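Local coordinates for colicin-B (Escherichia coli, PDB 1RH1), which kills Escherichia coli and closely related bacteria by forming a channel that depolarises their cytoplasmic membrane and dissipates cellular energy, at residues 64-68 and 142-146. Sequence-based numbering, arbitrary orientation.
Sequences LFPGI and MVTQQ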
loop_
_atom_site.group_PDB
_atom_site.type_symbol
_atom_site.label_atom_id
_atom_site.label_comp_id
_atom_site.label_asym_id
_atom_site.label_seq_id
_atom_site.Cartn_x
_atom_site.Cartn_y
_atom_site.Cartn_z
ATOM N N LEU A 64 -14.207 11.288 29.327
ATOM C CA LEU A 64 -14.063 10.412 28.196
ATOM C C LEU A 64 -14.914 9.138 28.245
ATOM O O LEU A 64 -14.455 8.097 28.747
ATOM C CB LEU A 64 -12.591 10.113 28.118
ATOM C CG LEU A 64 -11.786 10.630 26.947
ATOM C CD1 LEU A 64 -12.212 12.021 26.524
ATOM C CD2 LEU A 64 -10.335 10.542 27.365
ATOM N N PHE A 65 -16.173 9.268 27.745
ATOM C CA PHE A 65 -17.120 8.157 27.568
ATOM C C PHE A 65 -16.802 7.527 26.215
ATOM O O PHE A 65 -16.508 8.263 25.261
ATOM C CB PHE A 65 -18.557 8.566 27.447
ATOM C CG PHE A 65 -19.070 9.423 28.563
ATOM C CD1 PHE A 65 -19.288 10.776 28.333
ATOM C CD2 PHE A 65 -19.335 8.863 29.805
ATOM C CE1 PHE A 65 -19.778 11.580 29.361
ATOM C CE2 PHE A 65 -19.825 9.673 30.834
ATOM C CZ PHE A 65 -20.048 11.030 30.615
ATOM N N PRO A 66 -16.825 6.196 26.032
ATOM C CA PRO A 66 -16.429 5.585 24.771
ATOM C C PRO A 66 -17.420 5.863 23.659
ATOM O O PRO A 66 -18.648 5.880 23.833
ATOM C CB PRO A 66 -16.249 4.116 25.121
ATOM C CG PRO A 66 -17.071 3.865 26.354
ATOM C CD PRO A 66 -17.033 5.195 27.080
ATOM N N GLY A 67 -16.756 6.255 22.566
ATOM C CA GLY A 67 -17.411 6.614 21.325
ATOM C C GLY A 67 -17.767 8.078 21.221
ATOM O O GLY A 67 -17.982 8.552 20.114
ATOM N N ILE A 68 -17.847 8.820 22.331
ATOM C CA ILE A 68 -18.194 10.241 22.307
ATOM C C ILE A 68 -16.973 11.187 22.262
ATOM O O ILE A 68 -16.237 11.368 23.240
ATOM C CB ILE A 68 -19.121 10.537 23.561
ATOM C CG1 ILE A 68 -20.432 9.758 23.482
ATOM C CG2 ILE A 68 -19.528 11.998 23.586
ATOM C CD1 ILE A 68 -21.391 9.854 24.696
ATOM N N MET A 142 -10.462 13.941 21.184
ATOM C CA MET A 142 -10.138 12.606 21.604
ATOM C C MET A 142 -11.383 11.753 21.623
ATOM O O MET A 142 -12.468 12.202 21.976
ATOM C CB MET A 142 -9.493 12.649 22.985
ATOM C CG MET A 142 -8.109 13.271 22.987
ATOM S SD MET A 142 -7.266 13.360 24.579
ATOM C CE MET A 142 -5.776 14.011 23.924
ATOM N N VAL A 143 -11.200 10.499 21.201
ATOM C CA VAL A 143 -12.257 9.485 21.152
ATOM C C VAL A 143 -11.728 8.268 21.861
ATOM O O VAL A 143 -10.562 7.898 21.752
ATOM C CB VAL A 143 -12.637 8.961 19.756
ATOM C CG1 VAL A 143 -14.138 8.762 19.752
ATOM C CG2 VAL A 143 -12.199 9.898 18.638
ATOM N N THR A 144 -12.624 7.597 22.553
ATOM C CA THR A 144 -12.243 6.467 23.362
ATOM C C THR A 144 -13.038 5.236 23.009
ATOM O O THR A 144 -14.159 5.321 22.510
ATOM C CB THR A 144 -12.412 7.022 24.793
ATOM O OG1 THR A 144 -11.054 7.302 25.095
ATOM C CG2 THR A 144 -13.049 6.174 25.870
ATOM N N GLN A 145 -12.400 4.082 23.197
ATOM C CA GLN A 145 -13.020 2.776 23.016
ATOM C C GLN A 145 -12.472 1.728 23.979
ATOM O O GLN A 145 -11.260 1.630 24.181
ATOM C CB GLN A 145 -12.781 2.211 21.645
ATOM C CG GLN A 145 -13.433 2.825 20.444
ATOM C CD GLN A 145 -14.869 2.413 20.256
ATOM O OE1 GLN A 145 -15.754 2.918 20.930
ATOM N NE2 GLN A 145 -15.128 1.506 19.322
ATOM N N GLN A 146 -13.337 0.900 24.570
ATOM C CA GLN A 146 -12.903 -0.244 25.368
ATOM C C GLN A 146 -12.048 -1.223 24.540
ATOM O O GLN A 146 -12.263 -1.307 23.324
ATOM C CB GLN A 146 -14.130 -0.950 25.894
ATOM C CG GLN A 146 -14.881 -0.164 26.950
ATOM C CD GLN A 146 -16.294 -0.687 27.153
ATOM O OE1 GLN A 146 -16.729 -1.037 28.253
ATOM N NE2 GLN A 146 -17.053 -0.722 26.056
#
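Pro66 meets the strand 142-146 with CA and CB. Pro66 CB lies 3.6 Å from Thr144 O, and Pro66 CA is 3.6 Å from Thr144 CG2. Pro93 also packs on this ring. In the other ring residue, Phe65, CB leaves the backbone away from the strand. The Phe65 ring meets His91 edge-to-face, and its plane is turned about 40° from that of Trp94.

Thr144 O accepts the one hydrogen bond between the two segments. Gly67 N donates to Thr144 O at 2.8 Å, with an N-H...O angle of 145°. The donor is tilted 24° from the carbonyl plane. Pro66 CA makes a bent CA-H...O contact with the same oxygen, Thr144 O, at 3.2 Å.

Phe65 to Ile68 form a type II beta turn between strands 62-64 and 70-73 of the large mixed sheet. Gly67 takes its third position with a positive phi, and Ile68 N bonds back to Phe65 O. Strand 70-73 then pairs antiparallel with strand 139-146, whose other neighbour is strand 281-286.

The Leu64 and Thr144 side chains cross at about a right angle. Leu64 CG approaches Thr144 OG1 at 3.9 Å, while Thr144 CG2 sits 3.7 Å from Leu64 O. At Gly67, Val143 CG1 lies 3.9 Å from Gly67 O.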